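Transcriptional regulator, TetR family (Vibrio parahaemolyticus, PDB 3HE0) probably binds regulatory DNA through a helix-turn-helix domain and acts as a TetR-family transcription factor. Local coordinates at residues A[14-19]-A[50-55]; A[22-27]-A[57-62]; A[97-102]-A[165-170]; A[135-140]-A[158-163]. All coordinates share one frame; numbering follows the deposited sequence.

Interaction 1: A[14-19]-A[50-55]; sequences DQILAA and RYFSDK
Ile16 on helix 13-27 faces Tyr51 in the loop that follows helix 45-49, and their CA atoms, 9.0 Å apart, are the nearest pair of the two backbones. Four side chains meet between them through carbon atoms, and no hydrogen bond crosses. Ile16 does most of the work from the helix. Its two branches part to serve two rings. Ile16 CG2, anti to the backbone N, lies 3.7 Å from Phe52 CE2. Ile16 CG1 stands beside the backbone N (chi1 -65°) and carries CD1 to Tyr51 instead, with Ile16 CD1 3.8 Å from Tyr51 CD2. Ile16 and Phe52 run past each other in opposite directions, while Ile16 and Tyr51 cross at about a right angle. Leu17 reaches the far end of the Phe52 ring with one methyl, Leu17 CD2 lying 3.9 Å from Phe52 CZ. Both branched side chains approach that ring obliquely. Phe52 is buried, and its ring also packs on Leu58 and Glu61 of helix 55-74. Tyr51 is more open, and its hydroxyl is hydrogen-bonded to the backbone N of Lys12, just ahead of the first helix. Leu37 of helix 34-41 touches Ile16 as well. Past the two rings, Asp54 takes the N-cap position of helix 55-74, its OD1 accepting from the backbone N of His57. The loop thus packs its aromatic pair on the first helix and then starts the next. Residues 33-52 are predicted to form the helix-turn-helix, and the packing is consistent with the small three-helix DNA-binding domain of TetR regulators.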
loop_
_atom_site.group_PDB
_atom_site.type_symbol
_atom_site.label_atom_id
_atom_site.label_comp_id
_atom_site.label_asym_id
_atom_site.label_seq_id
_atom_site.Cartn_x
_atom_site.Cartn_y
_atom_site.Cartn_z
ATOM N N ASP A 14 -20.537 -11.283 15.068
ATOM C CA ASP A 14 -20.451 -10.428 13.884
ATOM C C ASP A 14 -20.730 -8.959 14.206
ATOM O O ASP A 14 -20.022 -8.085 13.747
ATOM C CB ASP A 14 -21.468 -10.885 12.827
ATOM C CG ASP A 14 -21.150 -12.257 12.249
ATOM O OD1 ASP A 14 -19.964 -12.562 11.970
ATOM O OD2 ASP A 14 -22.112 -13.020 12.044
ATOM N N GLN A 15 -21.760 -8.708 15.007
ATOM C CA GLN A 15 -22.075 -7.356 15.451
ATOM C C GLN A 15 -20.864 -6.693 16.138
ATOM O O GLN A 15 -20.510 -5.534 15.869
ATOM C CB GLN A 15 -23.275 -7.405 16.392
ATOM C CG GLN A 15 -23.771 -6.065 16.850
ATOM C CD GLN A 15 -25.035 -6.194 17.693
ATOM O OE1 GLN A 15 -26.023 -6.775 17.250
ATOM N NE2 GLN A 15 -25.013 -5.636 18.895
ATOM N N ILE A 16 -20.200 -7.459 16.984
ATOM C CA ILE A 16 -19.046 -6.964 17.708
ATOM C C ILE A 16 -17.893 -6.735 16.749
ATOM O O ILE A 16 -17.152 -5.749 16.896
ATOM C CB ILE A 16 -18.594 -7.966 18.855
ATOM C CG1 ILE A 16 -19.676 -8.071 19.930
ATOM C CG2 ILE A 16 -17.265 -7.526 19.458
ATOM C CD1 ILE A 16 -19.543 -9.345 20.900
ATOM N N LEU A 17 -17.707 -7.670 15.815
ATOM C CA LEU A 17 -16.650 -7.525 14.812
ATOM C C LEU A 17 -16.910 -6.321 13.916
ATOM O O LEU A 17 -15.987 -5.595 13.573
ATOM C CB LEU A 17 -16.495 -8.779 13.948
ATOM C CG LEU A 17 -15.704 -9.931 14.557
ATOM C CD1 LEU A 17 -15.618 -11.049 13.559
ATOM C CD2 LEU A 17 -14.307 -9.536 15.050
ATOM N N ALA A 18 -18.173 -6.122 13.569
ATOM C CA ALA A 18 -18.584 -4.963 12.773
ATOM C C ALA A 18 -18.275 -3.669 13.522
ATOM O O ALA A 18 -17.643 -2.797 12.968
ATOM C CB ALA A 18 -20.053 -5.031 12.428
ATOM N N ALA A 19 -18.669 -3.575 14.796
ATOM C CA ALA A 19 -18.351 -2.376 15.608
ATOM C C ALA A 19 -16.842 -2.180 15.687
ATOM O O ALA A 19 -16.335 -1.069 15.488
ATOM C CB ALA A 19 -18.935 -2.488 17.007
ATOM N N ARG A 50 -17.532 -13.123 26.301
ATOM C CA ARG A 50 -18.120 -14.409 25.982
ATOM C C ARG A 50 -17.753 -14.885 24.591
ATOM O O ARG A 50 -18.066 -16.033 24.223
ATOM C CB ARG A 50 -19.622 -14.338 26.106
ATOM C CG ARG A 50 -20.053 -13.916 27.516
ATOM C CD ARG A 50 -21.348 -14.523 27.891
ATOM N NE ARG A 50 -22.405 -13.795 27.254
ATOM C CZ ARG A 50 -22.981 -12.733 27.786
ATOM N NH1 ARG A 50 -22.581 -12.289 28.978
ATOM N NH2 ARG A 50 -23.945 -12.115 27.112
ATOM N N TYR A 51 -17.099 -14.003 23.847
ATOM C CA TYR A 51 -16.707 -14.266 22.461
ATOM C C TYR A 51 -15.221 -14.117 22.236
ATOM O O TYR A 51 -14.705 -14.839 21.432
ATOM C CB TYR A 51 -17.443 -13.357 21.459
ATOM C CG TYR A 51 -18.897 -13.614 21.423
ATOM C CD1 TYR A 51 -19.436 -14.609 20.618
ATOM C CD2 TYR A 51 -19.751 -12.889 22.234
ATOM C CE1 TYR A 51 -20.827 -14.848 20.626
ATOM C CE2 TYR A 51 -21.085 -13.136 22.267
ATOM C CZ TYR A 51 -21.628 -14.112 21.469
ATOM O OH TYR A 51 -22.999 -14.293 21.536
ATOM N N PHE A 52 -14.547 -13.189 22.915
ATOM C CA PHE A 52 -13.113 -12.959 22.701
ATOM C C PHE A 52 -12.415 -12.970 24.036
ATOM O O PHE A 52 -12.925 -12.377 24.975
ATOM C CB PHE A 52 -12.914 -11.606 22.011
ATOM C CG PHE A 52 -13.679 -11.490 20.748
ATOM C CD1 PHE A 52 -13.199 -12.086 19.581
ATOM C CD2 PHE A 52 -14.911 -10.884 20.730
ATOM C CE1 PHE A 52 -13.926 -12.027 18.385
ATOM C CE2 PHE A 52 -15.651 -10.828 19.549
ATOM C CZ PHE A 52 -15.135 -11.384 18.364
ATOM N N SER A 53 -11.282 -13.654 24.166
ATOM C CA SER A 53 -10.628 -13.735 25.469
ATOM C C SER A 53 -10.050 -12.401 25.914
ATOM O O SER A 53 -10.106 -12.085 27.076
ATOM C CB SER A 53 -9.546 -14.808 25.494
ATOM O OG SER A 53 -8.826 -14.833 24.288
ATOM N N ASP A 54 -9.581 -11.586 24.987
ATOM C CA ASP A 54 -8.950 -10.327 25.319
ATOM C C ASP A 54 -8.793 -9.481 24.052
ATOM O O ASP A 54 -9.134 -9.930 22.932
ATOM C CB ASP A 54 -7.574 -10.604 25.956
ATOM C CG ASP A 54 -6.636 -11.379 25.036
ATOM O OD1 ASP A 54 -6.807 -11.371 23.822
ATOM O OD2 ASP A 54 -5.703 -12.015 25.527
ATOM N N LYS A 55 -8.269 -8.266 24.220
ATOM C CA LYS A 55 -8.182 -7.313 23.111
ATOM C C LYS A 55 -7.387 -7.909 21.982
ATOM O O LYS A 55 -7.772 -7.807 20.827
ATOM C CB LYS A 55 -7.542 -5.996 23.572
ATOM C CG LYS A 55 -7.566 -4.851 22.526
ATOM C CD LYS A 55 -7.328 -3.461 23.211
ATOM C CE LYS A 55 -6.053 -2.734 22.729
ATOM N NZ LYS A 55 -6.313 -1.751 21.590
#

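Interaction 2: A[22-27]-A[57-62]; sequences QLIAES and HLLEEV
Ile24 meets Leu59 and Val62 where the first helix of the TetR-type DNA-binding domain, 13-27, packs against helix 55-74. In this family the latter helix joins the DNA-binding part to the rest of the subunit. The contact across the helices is wholly apolar. The CA atoms of Ile24 and Val62 are 9.1 Å apart, and their side chains reach toward each other tip to tip. A single methyl makes the junction on the Ile24 side. Ile24 CD1 lies 3.6 Å from Val62 CG1 and 4.0 Å from Val62 CG2, so it sits against both branches of the valine. Leu59 adds its CD2 methyl, at 4.0 Å from the same Ile24 CD1. The long arm of Ile24 is nearly extended (chi2 161°), which carries CD1 out to the other helix. Val62 also packs on Leu17, Ala20 and Glu21, and Ile24 on Ile106 of helix 102-107. The polar groups lie apart from this apolar junction. Glu61 forms a salt bridge with Arg13, at the start of the first helix. Within 22-27, Leu23 O accepts from two donors of one residue, Ser27 N at 2.8 Å and Ser27 OG at 3.3 Å. Gln22 and Glu26 are joined one turn apart. The amide of Gln22 also bonds through OE1 to Asn102, so its two ends serve different partners. Gln22 NE2 donates to Glu26 OE2 at 3.1 Å; the bond is nearly straight (173°) and meets the anti side of the carboxylate, 31° out of its plane.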
loop_
_atom_site.group_PDB
_atom_site.type_symbol
_atom_site.label_atom_id
_atom_site.label_comp_id
_atom_site.label_asym_id
_atom_site.label_seq_id
_atom_site.Cartn_x
_atom_site.Cartn_y
_atom_site.Cartn_z
ATOM N N GLN A 22 -15.334 -0.964 12.464
ATOM C CA GLN A 22 -15.658 0.457 12.278
ATOM C C GLN A 22 -14.711 1.351 13.092
ATOM O O GLN A 22 -14.165 2.339 12.563
ATOM C CB GLN A 22 -17.127 0.744 12.627
ATOM C CG GLN A 22 -17.529 2.178 12.393
ATOM C CD GLN A 22 -17.447 2.585 10.942
ATOM O OE1 GLN A 22 -17.729 1.786 10.036
ATOM N NE2 GLN A 22 -17.040 3.822 10.704
ATOM N N LEU A 23 -14.512 0.999 14.362
ATOM C CA LEU A 23 -13.646 1.776 15.258
ATOM C C LEU A 23 -12.182 1.737 14.794
ATOM O O LEU A 23 -11.486 2.761 14.827
ATOM C CB LEU A 23 -13.764 1.285 16.713
ATOM C CG LEU A 23 -15.042 1.623 17.502
ATOM C CD1 LEU A 23 -14.954 1.174 18.969
ATOM C CD2 LEU A 23 -15.400 3.105 17.453
ATOM N N ILE A 24 -11.732 0.566 14.344
ATOM C CA ILE A 24 -10.373 0.417 13.824
ATOM C C ILE A 24 -10.212 1.188 12.507
ATOM O O ILE A 24 -9.215 1.896 12.316
ATOM C CB ILE A 24 -10.003 -1.069 13.635
ATOM C CG1 ILE A 24 -9.899 -1.759 15.000
ATOM C CG2 ILE A 24 -8.680 -1.229 12.867
ATOM C CD1 ILE A 24 -9.999 -3.258 14.923
ATOM N N ALA A 25 -11.180 1.065 11.596
ATOM C CA ALA A 25 -11.136 1.876 10.376
ATOM C C ALA A 25 -10.994 3.321 10.790
ATOM O O ALA A 25 -10.129 4.014 10.282
ATOM C CB ALA A 25 -12.378 1.683 9.489
ATOM N N GLU A 26 -11.800 3.753 11.752
ATOM C CA GLU A 26 -11.816 5.162 12.153
ATOM C C GLU A 26 -10.506 5.604 12.744
ATOM O O GLU A 26 -9.897 6.559 12.265
ATOM C CB GLU A 26 -12.889 5.437 13.204
ATOM C CG GLU A 26 -14.246 5.688 12.630
ATOM C CD GLU A 26 -15.346 5.670 13.663
ATOM O OE1 GLU A 26 -15.073 5.742 14.883
ATOM O OE2 GLU A 26 -16.505 5.570 13.234
ATOM N N SER A 27 -10.088 4.915 13.800
ATOM C CA SER A 27 -8.992 5.384 14.649
ATOM C C SER A 27 -7.979 4.278 15.037
ATOM O O SER A 27 -7.309 4.366 16.069
ATOM C CB SER A 27 -9.566 6.127 15.871
ATOM O OG SER A 27 -10.844 5.625 16.245
ATOM N N HIS A 57 -6.797 -11.039 21.111
ATOM C CA HIS A 57 -7.519 -12.058 20.326
ATOM C C HIS A 57 -8.568 -11.454 19.436
ATOM O O HIS A 57 -8.699 -11.838 18.283
ATOM C CB HIS A 57 -8.109 -13.147 21.226
ATOM C CG HIS A 57 -7.087 -14.116 21.694
ATOM N ND1 HIS A 57 -6.323 -13.900 22.822
ATOM C CD2 HIS A 57 -6.658 -15.277 21.156
ATOM C CE1 HIS A 57 -5.496 -14.917 22.983
ATOM N NE2 HIS A 57 -5.662 -15.754 21.973
ATOM N N LEU A 58 -9.274 -10.469 19.956
ATOM C CA LEU A 58 -10.219 -9.702 19.129
ATOM C C LEU A 58 -9.527 -9.119 17.897
ATOM O O LEU A 58 -10.033 -9.244 16.804
ATOM C CB LEU A 58 -10.879 -8.590 19.931
ATOM C CG LEU A 58 -11.801 -7.630 19.193
ATOM C CD1 LEU A 58 -13.002 -8.351 18.564
ATOM C CD2 LEU A 58 -12.243 -6.590 20.228
ATOM N N LEU A 59 -8.360 -8.505 18.072
ATOM C CA LEU A 59 -7.651 -7.895 16.921
ATOM C C LEU A 59 -7.336 -8.928 15.839
ATOM O O LEU A 59 -7.527 -8.669 14.645
ATOM C CB LEU A 59 -6.381 -7.117 17.371
ATOM C CG LEU A 59 -6.700 -5.940 18.331
ATOM C CD1 LEU A 59 -5.503 -5.110 18.796
ATOM C CD2 LEU A 59 -7.731 -5.006 17.717
ATOM N N GLU A 60 -6.898 -10.110 16.243
ATOM C CA GLU A 60 -6.573 -11.156 15.274
ATOM C C GLU A 60 -7.794 -11.579 14.487
ATOM O O GLU A 60 -7.705 -11.876 13.287
ATOM C CB GLU A 60 -5.961 -12.376 15.979
ATOM C CG GLU A 60 -5.522 -13.487 15.027
ATOM C CD GLU A 60 -4.450 -13.026 13.982
ATOM O OE1 GLU A 60 -3.659 -12.062 14.239
ATOM O OE2 GLU A 60 -4.427 -13.636 12.880
ATOM N N GLU A 61 -8.934 -11.621 15.172
ATOM C CA GLU A 61 -10.175 -12.039 14.546
ATOM C C GLU A 61 -10.616 -10.949 13.615
ATOM O O GLU A 61 -11.208 -11.225 12.589
ATOM C CB GLU A 61 -11.281 -12.293 15.585
ATOM C CG GLU A 61 -11.028 -13.482 16.470
ATOM C CD GLU A 61 -10.813 -14.732 15.637
ATOM O OE1 GLU A 61 -11.665 -14.998 14.754
ATOM O OE2 GLU A 61 -9.769 -15.414 15.809
ATOM N N VAL A 62 -10.349 -9.708 13.970
ATOM C CA VAL A 62 -10.632 -8.608 13.058
ATOM C C VAL A 62 -9.806 -8.772 11.752
ATOM O O VAL A 62 -10.360 -8.787 10.659
ATOM C CB VAL A 62 -10.415 -7.221 13.744
ATOM C CG1 VAL A 62 -10.233 -6.116 12.718
ATOM C CG2 VAL A 62 -11.596 -6.904 14.669
#

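Interaction 3: A[97-102]-A[165-170]; sequences NLAGSN and ALARKH
Ala99 and Ala167 point their CB atoms at each other, and the two methyls meet at 3.6 Å. This pair is nearly the whole contact. The side chains are so short that the backbones come close, with the two CA atoms 5.6 Å apart. Ala99 CB also lies 3.9 Å from Ala167 O, so the methyl rests partly against the helix backbone. No hydrogen bond crosses between the segments. The next residue of the helix, Arg168, has its CB directed away from the loop. Its side chain turns back along its own helix, and one guanidinium face lies over Ala165 CA, offset toward the rim. Its NH2 also makes a long, weak ion pair with Glu161 of the second subunit. The loop carries its methyl on a type II beta turn from Leu98 to Ser101, with Ala99 and Gly100 at the two central positions. Gly100 has a positive phi of 82°, a value that suits glycine at the third place of such a turn. Leu98 O closes the turn with two bonds from Ser101. Ser101 N lies 3.1 Å from Leu98 O. Ser101 OG donates to the same Leu98 O at 2.8 Å, in the carbonyl plane. Ser101 is also the N-cap residue of helix 102-107, its OG accepting from the backbone N of Asn104. The turn links helix 84-97 to helix 102-107 and rests on one side of helix 160-171. Trp96 of helix 84-97 touches Leu166 and Ala167 and meets the His170 ring, while Leu166 and Lys169 pack on Gly157 and Glu153 of the second subunit.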
loop_
_atom_site.group_PDB
_atom_site.type_symbol
_atom_site.label_atom_id
_atom_site.label_comp_id
_atom_site.label_asym_id
_atom_site.label_seq_id
_atom_site.Cartn_x
_atom_site.Cartn_y
_atom_site.Cartn_z
ATOM N N ASN A 97 -13.034 -0.896 -7.182
ATOM C CA ASN A 97 -14.205 -0.472 -6.441
ATOM C C ASN A 97 -14.137 -0.673 -4.942
ATOM O O ASN A 97 -14.970 -0.177 -4.253
ATOM C CB ASN A 97 -15.472 -1.100 -7.038
ATOM C CG ASN A 97 -15.776 -0.543 -8.413
ATOM O OD1 ASN A 97 -15.938 -1.282 -9.382
ATOM N ND2 ASN A 97 -15.783 0.776 -8.517
ATOM N N LEU A 98 -13.136 -1.354 -4.421
ATOM C CA LEU A 98 -12.956 -1.389 -2.975
ATOM C C LEU A 98 -12.333 -0.102 -2.439
ATOM O O LEU A 98 -12.362 0.116 -1.222
ATOM C CB LEU A 98 -12.063 -2.551 -2.562
ATOM C CG LEU A 98 -12.815 -3.864 -2.425
ATOM C CD1 LEU A 98 -11.836 -4.993 -2.275
ATOM C CD2 LEU A 98 -13.718 -3.783 -1.219
ATOM N N ALA A 99 -11.736 0.712 -3.310
ATOM C CA ALA A 99 -10.975 1.854 -2.835
ATOM C C ALA A 99 -11.910 2.798 -2.088
ATOM O O ALA A 99 -13.033 3.039 -2.529
ATOM C CB ALA A 99 -10.289 2.588 -3.993
ATOM N N GLY A 100 -11.432 3.324 -0.967
ATOM C CA GLY A 100 -12.220 4.201 -0.104
ATOM C C GLY A 100 -13.157 3.483 0.861
ATOM O O GLY A 100 -13.975 4.120 1.515
ATOM N N SER A 101 -13.058 2.164 0.943
ATOM C CA SER A 101 -13.876 1.367 1.847
ATOM C C SER A 101 -13.193 1.211 3.209
ATOM O O SER A 101 -11.982 1.440 3.343
ATOM C CB SER A 101 -14.094 -0.036 1.260
ATOM O OG SER A 101 -12.918 -0.847 1.383
ATOM N N ASN A 102 -13.982 0.792 4.208
ATOM C CA ASN A 102 -13.439 0.350 5.493
ATOM C C ASN A 102 -12.415 -0.794 5.365
ATOM O O ASN A 102 -11.444 -0.823 6.112
ATOM C CB ASN A 102 -14.565 -0.141 6.430
ATOM C CG ASN A 102 -15.269 0.989 7.172
ATOM O OD1 ASN A 102 -15.299 2.138 6.716
ATOM N ND2 ASN A 102 -15.837 0.662 8.327
ATOM N N ALA A 165 -2.846 0.291 -5.655
ATOM C CA ALA A 165 -2.133 1.547 -5.582
ATOM C C ALA A 165 -2.758 2.596 -6.463
ATOM O O ALA A 165 -2.885 3.742 -6.059
ATOM C CB ALA A 165 -0.653 1.346 -5.940
ATOM N N LEU A 166 -3.150 2.209 -7.666
ATOM C CA LEU A 166 -3.821 3.138 -8.570
ATOM C C LEU A 166 -5.157 3.599 -7.971
ATOM O O LEU A 166 -5.501 4.793 -7.987
ATOM C CB LEU A 166 -4.084 2.478 -9.932
ATOM C CG LEU A 166 -2.981 2.430 -10.982
ATOM C CD1 LEU A 166 -3.525 1.704 -12.171
ATOM C CD2 LEU A 166 -2.561 3.794 -11.369
ATOM N N ALA A 167 -5.920 2.628 -7.477
ATOM C CA ALA A 167 -7.208 2.907 -6.867
ATOM C C ALA A 167 -7.023 3.877 -5.713
ATOM O O ALA A 167 -7.680 4.907 -5.654
ATOM C CB ALA A 167 -7.854 1.617 -6.396
ATOM N N ARG A 168 -6.097 3.546 -4.818
ATOM C CA ARG A 168 -5.803 4.352 -3.628
ATOM C C ARG A 168 -5.476 5.777 -4.041
ATOM O O ARG A 168 -6.092 6.716 -3.585
ATOM C CB ARG A 168 -4.621 3.731 -2.878
ATOM C CG ARG A 168 -4.542 3.928 -1.363
ATOM C CD ARG A 168 -3.545 2.877 -0.761
ATOM N NE ARG A 168 -2.269 2.845 -1.510
ATOM C CZ ARG A 168 -1.555 1.751 -1.849
ATOM N NH1 ARG A 168 -1.938 0.512 -1.517
ATOM N NH2 ARG A 168 -0.425 1.898 -2.554
ATOM N N LYS A 169 -4.526 5.922 -4.951
ATOM C CA LYS A 169 -4.127 7.244 -5.425
ATOM C C LYS A 169 -5.212 7.965 -6.245
ATOM O O LYS A 169 -5.214 9.199 -6.296
ATOM C CB LYS A 169 -2.803 7.155 -6.205
ATOM C CG LYS A 169 -1.571 6.920 -5.300
ATOM C CD LYS A 169 -0.251 7.398 -5.935
ATOM C CE LYS A 169 0.923 7.345 -4.948
ATOM N NZ LYS A 169 0.803 8.381 -3.868
ATOM N N HIS A 170 -6.127 7.218 -6.873
ATOM C CA HIS A 170 -7.291 7.837 -7.551
ATOM C C HIS A 170 -8.293 8.371 -6.536
ATOM O O HIS A 170 -8.684 9.534 -6.612
ATOM C CB HIS A 170 -8.017 6.868 -8.507
ATOM C CG HIS A 170 -9.242 7.458 -9.152
ATOM N ND1 HIS A 170 -10.520 7.223 -8.686
ATOM C CD2 HIS A 170 -9.380 8.282 -10.220
ATOM C CE1 HIS A 170 -11.389 7.871 -9.441
ATOM N NE2 HIS A 170 -10.724 8.527 -10.373
#

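Interaction 4: A[135-140]-A[158-163]; sequences DRLFNQ and LSFEAS
The rings of Phe138 and Phe160 meet obliquely, their planes at 46° and their centroids 5.7 Å apart. Phe138 CZ makes the nearest approach, 3.6 Å from Phe160 CE2. The two side chains run antiparallel where they pass. Each ring has another neighbour at its edge. Leu137 CD2 lies near the plane of the Phe160 ring, 3.9 Å from CZ of that ring. Ser159 OG lies near the plane of the Phe138 ring, 3.8 Å from Phe138 CZ. Leu137 swings CG anti to its backbone N (chi1 171°), which brings CD2 to the edge of the Phe160 ring. The buried Ser159 hydroxyl is satisfied by Leu155 O. Ser163 OG donates to Phe160 O at 2.6 Å, one bond within the loosely bonded start of helix 160-171. All four touching residues are buried. The pair joins helix 132-143 to that helix start. Helix 84-97 lies beside it, with Tyr88 meeting the Phe160 ring and Ile95 touching it. Phe138 also touches Leu155 and Ser156 of helix 152-158 and Ile193 of helix 179-193.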
loop_
_atom_site.group_PDB
_atom_site.type_symbol
_atom_site.label_atom_id
_atom_site.label_comp_id
_atom_site.label_asym_id
_atom_site.label_seq_id
_atom_site.Cartn_x
_atom_site.Cartn_y
_atom_site.Cartn_z
ATOM N N ASP A 135 -5.696 -17.740 -7.340
ATOM C CA ASP A 135 -4.712 -18.769 -7.649
ATOM C C ASP A 135 -5.103 -19.583 -8.847
ATOM O O ASP A 135 -4.242 -19.953 -9.650
ATOM C CB ASP A 135 -4.491 -19.679 -6.462
ATOM C CG ASP A 135 -3.624 -19.038 -5.421
ATOM O OD1 ASP A 135 -2.530 -18.480 -5.749
ATOM O OD2 ASP A 135 -4.054 -19.092 -4.263
ATOM N N ARG A 136 -6.392 -19.862 -8.979
ATOM C CA ARG A 136 -6.850 -20.703 -10.083
ATOM C C ARG A 136 -6.656 -19.981 -11.411
ATOM O O ARG A 136 -6.171 -20.589 -12.384
ATOM C CB ARG A 136 -8.301 -21.134 -9.905
ATOM C CG ARG A 136 -8.621 -22.415 -10.649
ATOM C CD ARG A 136 -10.097 -22.738 -10.511
ATOM N NE ARG A 136 -10.429 -24.149 -10.743
ATOM C CZ ARG A 136 -10.186 -25.159 -9.892
ATOM N NH1 ARG A 136 -10.557 -26.406 -10.214
ATOM N NH2 ARG A 136 -9.566 -24.940 -8.726
ATOM N N LEU A 137 -6.973 -18.681 -11.435
ATOM C CA LEU A 137 -6.649 -17.824 -12.577
ATOM C C LEU A 137 -5.161 -17.940 -12.966
ATOM O O LEU A 137 -4.817 -18.251 -14.110
ATOM C CB LEU A 137 -6.998 -16.358 -12.276
ATOM C CG LEU A 137 -6.512 -15.337 -13.312
ATOM C CD1 LEU A 137 -7.277 -15.420 -14.637
ATOM C CD2 LEU A 137 -6.608 -13.945 -12.796
ATOM N N PHE A 138 -4.277 -17.667 -12.022
ATOM C CA PHE A 138 -2.839 -17.617 -12.347
ATOM C C PHE A 138 -2.326 -19.039 -12.718
ATOM O O PHE A 138 -1.558 -19.204 -13.682
ATOM C CB PHE A 138 -2.037 -17.038 -11.183
ATOM C CG PHE A 138 -2.221 -15.548 -10.962
ATOM C CD1 PHE A 138 -2.216 -14.638 -12.025
ATOM C CD2 PHE A 138 -2.378 -15.042 -9.679
ATOM C CE1 PHE A 138 -2.394 -13.276 -11.802
ATOM C CE2 PHE A 138 -2.531 -13.655 -9.455
ATOM C CZ PHE A 138 -2.539 -12.789 -10.510
ATOM N N ASN A 139 -2.779 -20.063 -11.992
ATOM C CA ASN A 139 -2.378 -21.441 -12.312
ATOM C C ASN A 139 -2.847 -21.839 -13.680
ATOM O O ASN A 139 -2.076 -22.395 -14.464
ATOM C CB ASN A 139 -2.885 -22.455 -11.285
ATOM C CG ASN A 139 -2.215 -22.296 -9.939
ATOM O OD1 ASN A 139 -1.089 -21.792 -9.838
ATOM N ND2 ASN A 139 -2.897 -22.730 -8.902
ATOM N N GLN A 140 -4.091 -21.517 -13.993
ATOM C CA GLN A 140 -4.645 -21.888 -15.270
ATOM C C GLN A 140 -3.938 -21.165 -16.402
ATOM O O GLN A 140 -3.555 -21.774 -17.417
ATOM C CB GLN A 140 -6.133 -21.594 -15.294
ATOM C CG GLN A 140 -6.790 -22.131 -16.510
ATOM C CD GLN A 140 -8.292 -22.028 -16.461
ATOM O OE1 GLN A 140 -8.887 -21.847 -15.388
ATOM N NE2 GLN A 140 -8.923 -22.130 -17.632
ATOM N N LEU A 158 2.541 -7.931 -9.396
ATOM C CA LEU A 158 2.755 -7.202 -10.641
ATOM C C LEU A 158 1.482 -6.646 -11.270
ATOM O O LEU A 158 1.557 -5.758 -12.127
ATOM C CB LEU A 158 3.415 -8.121 -11.656
ATOM C CG LEU A 158 4.874 -8.472 -11.411
ATOM C CD1 LEU A 158 5.135 -9.787 -12.171
ATOM C CD2 LEU A 158 5.844 -7.308 -11.755
ATOM N N SER A 159 0.325 -7.140 -10.824
ATOM C CA SER A 159 -0.929 -6.876 -11.489
ATOM C C SER A 159 -1.975 -6.339 -10.477
ATOM O O SER A 159 -2.047 -5.122 -10.235
ATOM C CB SER A 159 -1.395 -8.137 -12.228
ATOM O OG SER A 159 -1.607 -9.226 -11.351
ATOM N N PHE A 160 -2.715 -7.231 -9.834
ATOM C CA PHE A 160 -3.705 -6.824 -8.849
ATOM C C PHE A 160 -3.174 -5.895 -7.768
ATOM O O PHE A 160 -3.727 -4.814 -7.571
ATOM C CB PHE A 160 -4.345 -8.052 -8.194
ATOM C CG PHE A 160 -5.106 -8.922 -9.155
ATOM C CD1 PHE A 160 -5.967 -8.365 -10.104
ATOM C CD2 PHE A 160 -4.971 -10.294 -9.128
ATOM C CE1 PHE A 160 -6.701 -9.172 -10.986
ATOM C CE2 PHE A 160 -5.715 -11.108 -10.027
ATOM C CZ PHE A 160 -6.564 -10.536 -10.952
ATOM N N GLU A 161 -2.130 -6.325 -7.054
ATOM C CA GLU A 161 -1.682 -5.633 -5.822
ATOM C C GLU A 161 -1.166 -4.261 -6.163
ATOM O O GLU A 161 -1.241 -3.321 -5.341
ATOM C CB GLU A 161 -0.614 -6.419 -5.018
ATOM C CG GLU A 161 -1.228 -7.539 -4.118
ATOM C CD GLU A 161 -0.259 -8.685 -3.810
ATOM O OE1 GLU A 161 0.806 -8.445 -3.242
ATOM O OE2 GLU A 161 -0.555 -9.847 -4.131
ATOM N N ALA A 162 -0.685 -4.124 -7.378
ATOM C CA ALA A 162 -0.126 -2.847 -7.776
ATOM C C ALA A 162 -1.268 -1.873 -8.016
ATOM O O ALA A 162 -1.198 -0.728 -7.571
ATOM C CB ALA A 162 0.803 -2.985 -9.001
ATOM N N SER A 163 -2.318 -2.315 -8.694
ATOM C CA SER A 163 -3.496 -1.451 -8.987
ATOM C C SER A 163 -4.417 -1.086 -7.751
ATOM O O SER A 163 -5.291 -0.237 -7.842
ATOM C CB SER A 163 -4.381 -2.205 -9.917
ATOM O OG SER A 163 -4.975 -3.213 -9.143
#

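From the N terminus, interaction 1 closes a loop from helix 13-27 to the segment 50-55. Interaction 2 starts further along the same helix and ends further along the chain, in helix 55-74, so the two loops cross. They touch through Phe52, Leu17, Leu58 and Val62, and both serve the DNA-binding part. Interaction 3 opens after both have closed and joins 97-102 to helix 160-171. Interaction 4 lies within its span, linking helix 132-143 to the start of helix 160-171. Both lie in the C-terminal region and share helix 160-171. A probable hydrogen bond from Asn102 to Gln22 ties interaction 3 to interaction 2 and is one of the links between the two parts.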